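Local coordinates for capsid protein (Macrobrachium rosenbergii nodavirus, PDB 5YKU), which forms the protruding, all-beta spike domain of the viral coat, probably pairing into dimeric spikes on the shrimp virus particle, at residues 59-64 with 84-89; 63-68 with 95-100. All coordinates share one frame; numbering follows the deposited sequence.

Contact 1: residues 59-64 with 84-89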
# COMPACT_ATOMS: atom_id res chain seq x y z
N CYS A 59 10.64 1.67 -4.95
CA CYS A 59 9.26 2.09 -5.18
C CYS A 59 8.82 2.98 -4.05
O CYS A 59 9.10 2.66 -2.88
CB CYS A 59 8.38 0.80 -5.22
SG CYS A 59 6.60 1.19 -5.36
N THR A 60 8.19 4.06 -4.40
CA THR A 60 7.64 5.02 -3.43
C THR A 60 6.19 5.23 -3.69
O THR A 60 5.81 5.42 -4.91
CB THR A 60 8.38 6.36 -3.49
OG1 THR A 60 9.79 6.15 -3.45
CG2 THR A 60 8.01 7.25 -2.39
N ILE A 61 5.35 5.21 -2.70
CA ILE A 61 3.89 5.26 -2.87
C ILE A 61 3.31 6.32 -2.02
O ILE A 61 3.64 6.46 -0.84
CB ILE A 61 3.25 3.91 -2.53
CG1 ILE A 61 4.05 2.87 -3.38
CG2 ILE A 61 1.73 3.96 -2.75
CD1 ILE A 61 3.43 1.57 -3.35
N THR A 62 2.36 7.09 -2.61
CA THR A 62 1.54 8.02 -1.88
C THR A 62 0.07 7.78 -2.27
O THR A 62 -0.19 7.09 -3.29
CB THR A 62 1.97 9.47 -2.17
OG1 THR A 62 1.84 9.71 -3.59
CG2 THR A 62 3.32 9.78 -1.68
N CYS A 63 -0.86 8.34 -1.53
CA CYS A 63 -2.30 8.16 -1.81
C CYS A 63 -2.92 9.46 -2.29
O CYS A 63 -2.60 10.53 -1.75
CB CYS A 63 -2.98 7.71 -0.53
SG CYS A 63 -4.74 7.39 -0.68
N ASN A 64 -3.73 9.35 -3.31
CA ASN A 64 -4.36 10.53 -3.96
C ASN A 64 -5.62 10.90 -3.30
O ASN A 64 -6.15 11.96 -3.65
CB ASN A 64 -4.69 10.17 -5.41
CG ASN A 64 -3.54 9.91 -6.28
OD1 ASN A 64 -2.45 9.73 -5.93
ND2 ASN A 64 -3.87 9.81 -7.56
N GLY A 84 7.44 3.29 6.17
CA GLY A 84 6.38 4.28 6.04
C GLY A 84 5.00 3.68 6.24
O GLY A 84 4.81 2.47 6.56
N TYR A 85 3.97 4.53 6.06
CA TYR A 85 2.60 4.06 6.11
C TYR A 85 1.78 5.21 5.54
O TYR A 85 2.25 6.33 5.42
CB TYR A 85 2.12 3.73 7.51
CG TYR A 85 2.04 4.94 8.42
CD1 TYR A 85 3.14 5.31 9.22
CD2 TYR A 85 0.93 5.67 8.54
CE1 TYR A 85 3.11 6.40 10.04
CE2 TYR A 85 0.88 6.81 9.37
CZ TYR A 85 1.98 7.16 10.06
OH TYR A 85 1.88 8.26 10.89
N ILE A 86 0.55 4.87 5.14
CA ILE A 86 -0.41 5.95 4.72
C ILE A 86 -1.68 5.81 5.53
O ILE A 86 -2.21 4.68 5.66
CB ILE A 86 -0.69 5.84 3.23
CG1 ILE A 86 0.62 6.07 2.42
CG2 ILE A 86 -1.76 6.81 2.80
CD1 ILE A 86 0.57 5.63 0.99
N SER A 87 -2.23 6.89 6.05
CA SER A 87 -3.55 6.97 6.58
C SER A 87 -4.45 7.50 5.53
O SER A 87 -4.13 8.50 4.90
CB SER A 87 -3.53 7.87 7.77
OG SER A 87 -3.21 9.15 7.39
N PHE A 88 -5.56 6.83 5.31
CA PHE A 88 -6.49 7.24 4.28
C PHE A 88 -7.89 6.77 4.60
O PHE A 88 -8.11 5.83 5.35
CB PHE A 88 -6.06 6.73 2.89
CG PHE A 88 -6.24 5.26 2.71
CD1 PHE A 88 -5.31 4.36 3.18
CD2 PHE A 88 -7.35 4.79 2.08
CE1 PHE A 88 -5.53 2.96 3.03
CE2 PHE A 88 -7.56 3.40 1.96
CZ PHE A 88 -6.65 2.50 2.45
N GLN A 89 -8.85 7.36 3.92
CA GLN A 89 -10.24 7.00 4.00
C GLN A 89 -10.64 6.50 2.62
O GLN A 89 -10.32 7.13 1.61
CB GLN A 89 -11.09 8.20 4.38
CG GLN A 89 -12.58 7.96 4.58
CD GLN A 89 -13.20 9.22 5.15
OE1 GLN A 89 -12.57 9.94 5.90
NE2 GLN A 89 -14.25 9.57 4.57

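Contact 2: residues 63-68 with 95-100. With ZN (zinc ion), chain C.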
# COMPACT_ATOMS: atom_id res chain seq x y z
N CYS A 63 -0.86 8.34 -1.53
CA CYS A 63 -2.30 8.16 -1.81
C CYS A 63 -2.92 9.46 -2.29
O CYS A 63 -2.60 10.53 -1.75
CB CYS A 63 -2.98 7.71 -0.53
SG CYS A 63 -4.74 7.39 -0.68
N ASN A 64 -3.73 9.35 -3.31
CA ASN A 64 -4.36 10.53 -3.96
C ASN A 64 -5.62 10.90 -3.30
O ASN A 64 -6.15 11.96 -3.65
CB ASN A 64 -4.69 10.17 -5.41
CG ASN A 64 -3.54 9.91 -6.28
OD1 ASN A 64 -2.45 9.73 -5.93
ND2 ASN A 64 -3.87 9.81 -7.56
N GLU A 65 -6.17 10.17 -2.37
CA GLU A 65 -7.45 10.48 -1.72
C GLU A 65 -7.36 11.81 -0.94
O GLU A 65 -6.34 12.07 -0.31
CB GLU A 65 -8.00 9.37 -0.82
CG GLU A 65 -8.29 8.12 -1.56
CD GLU A 65 -9.16 8.29 -2.81
OE1 GLU A 65 -10.25 8.91 -2.64
OE2 GLU A 65 -8.79 7.77 -3.93
N VAL A 66 -8.41 12.61 -0.94
CA VAL A 66 -8.43 13.77 -0.13
C VAL A 66 -8.11 13.41 1.33
O VAL A 66 -8.62 12.45 1.84
CB VAL A 66 -9.78 14.47 -0.28
CG1 VAL A 66 -9.95 15.58 0.70
CG2 VAL A 66 -9.93 15.05 -1.70
N ASP A 67 -7.22 14.17 1.92
CA ASP A 67 -6.86 14.06 3.29
C ASP A 67 -6.00 12.85 3.64
O ASP A 67 -5.58 12.77 4.75
CB ASP A 67 -8.06 14.16 4.27
CG ASP A 67 -8.57 15.65 4.45
OD1 ASP A 67 -8.00 16.52 3.77
OD2 ASP A 67 -9.50 15.71 5.20
N ALA A 68 -5.55 12.10 2.66
CA ALA A 68 -4.64 10.98 2.96
C ALA A 68 -3.30 11.56 3.24
O ALA A 68 -2.87 12.56 2.62
CB ALA A 68 -4.54 10.03 1.76
N GLU A 95 -13.01 2.49 -2.66
CA GLU A 95 -11.74 2.49 -3.28
C GLU A 95 -10.82 3.57 -2.76
O GLU A 95 -11.22 4.57 -2.19
CB GLU A 95 -11.93 2.63 -4.82
CG GLU A 95 -12.76 1.55 -5.46
CD GLU A 95 -12.54 1.47 -7.01
OE1 GLU A 95 -12.15 2.41 -7.59
OE2 GLU A 95 -12.83 0.37 -7.40
N ALA A 96 -9.53 3.39 -3.10
CA ALA A 96 -8.55 4.44 -2.89
C ALA A 96 -7.51 4.34 -3.96
O ALA A 96 -7.06 3.24 -4.27
CB ALA A 96 -7.95 4.35 -1.48
N THR A 97 -7.12 5.46 -4.52
CA THR A 97 -6.14 5.51 -5.57
C THR A 97 -4.81 5.92 -5.01
O THR A 97 -4.68 6.86 -4.23
CB THR A 97 -6.54 6.52 -6.64
OG1 THR A 97 -7.80 6.13 -7.22
CG2 THR A 97 -5.52 6.62 -7.76
N PHE A 98 -3.78 5.22 -5.39
CA PHE A 98 -2.35 5.45 -5.04
C PHE A 98 -1.52 5.74 -6.23
O PHE A 98 -1.78 5.21 -7.31
CB PHE A 98 -1.79 4.20 -4.31
CG PHE A 98 -2.52 3.92 -3.02
CD1 PHE A 98 -3.74 3.22 -3.03
CD2 PHE A 98 -2.02 4.32 -1.82
CE1 PHE A 98 -4.45 3.03 -1.84
CE2 PHE A 98 -2.73 4.11 -0.65
CZ PHE A 98 -3.95 3.47 -0.66
N THR A 99 -0.54 6.58 -6.01
CA THR A 99 0.47 6.89 -7.03
C THR A 99 1.76 6.23 -6.69
O THR A 99 2.27 6.38 -5.55
CB THR A 99 0.70 8.39 -7.17
OG1 THR A 99 -0.55 8.96 -7.68
CG2 THR A 99 1.76 8.72 -8.20
N LEU A 100 2.29 5.44 -7.54
CA LEU A 100 3.51 4.71 -7.46
C LEU A 100 4.57 5.31 -8.32
O LEU A 100 4.35 5.61 -9.49
CB LEU A 100 3.36 3.24 -7.84
CG LEU A 100 2.34 2.41 -7.00
CD1 LEU A 100 0.94 2.55 -7.61
CD2 LEU A 100 2.75 0.98 -6.89
ZN ZN C . -9.46 17.76 5.36
O HOH W 1 -10.22 6.27 -6.02

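Contact 1: residues 59-64 with 84-89
Cys63 and Ile86 meet where two non-adjacent strands of the antiparallel beta-sheet of the protrusion domain pass each other. Strands 57-63 and 81-89 are second neighbours in that sheet, with 69-75 between them, and therefore run nearly parallel: the short segments are inclined at 17° and come within 7.7 Å of each other. No hydrogen bond joins them; side chains of 81-89 meet side chains and backbone of 57-63.

The apolar part rests on Ile86, whose two branches divide the work. Ile86 CG2, anti to its own backbone N, lies 3.7 Å from Cys63 CB. The other branch carries Ile86 CD1 across to the backbone of the facing strand, 3.7 Å from Ile61 O and 3.9 Å from Thr62 CA, with Ile61 CG2 more loosely packed against it. Ile44 of strand 41-47 also touches Ile86, so this methyl-rich layer continues into the next strand.

The sulfur-aromatic part lies two residues farther along the strand, at Phe88. Its benzyl CB and its ring are both near Cys63 SG, the sulfur standing 5.1 Å from the ring centroid and 43° off the normal, an oblique approach. The same Phe88 ring meets Phe42 and packs edge-to-face with Phe98, which places the thiol beside a cluster of aromatic rings. With chi1 at -178°, Cys63 SG is anti to its backbone N, and it comes to 3.9 Å from Phe88 CB.

Contact 2: residues 63-68 with 95-100
Asn64 and Thr97 meet just where strand 57-63 gives way to a loop containing a type II turn, Glu65 to Ala68. Asn64 N donates a nearly straight 2.8 Å bond to Thr97 O, flanking the antiparallel, non-hydrogen-bonded bridge of Cys63 with Phe98.

The tight side is at the sheet, around Cys63 and Phe98. Cys63 SG sits 3.8 Å above the plane of the Phe98 ring, displaced toward its rim, and accepts a hydrogen bond from Glu65 N (3.6 Å). Glu65 CG packs against Ala96 CB, and the bend at chi2 (-51°) turns CD, and with it the carboxylate, back toward the strand. There Glu65 OE2 receives Thr97 N at 2.9 Å, on its anti side and 22° out of the carboxylate plane.

Toward solvent the contact is looser. A water donates to both Glu65 OE2 and Thr97 OG1, a hydroxyl that is also bonded to Asp32. In the turn Asp67 holds a zinc ion through both carboxylate oxygens, while Glu95 OE2 binds another zinc. Asn64, though exposed, is firmly held: its side chain crosses that of Thr99 at about a right angle, and Thr99 OG1 donates to an in-plane lone pair of Asn64 OD1 at 2.7 Å.

How the contacts relate
After strands 10-18, 26-33 and 41-47 the chain reaches strand 57-63, where both contacts start. It then rounds the loop 64-68, runs back along 69-75 and returns on 81-89, where contact 1 closes the shorter excursion. Strand 96-104 follows next, and contact 2 closes the longer one. Contact 2 starts at the end of contact 1's first segment and closes beyond its second, so the two closures cross rather than nest, sharing Cys63 and Asn64. Contact 1 spans the intervening strand; contact 2 joins sheet neighbours. Between them, Phe88 CE2 packs 3.6 Å from Ala96 CB, tying strand 81-89 to strand 96-104.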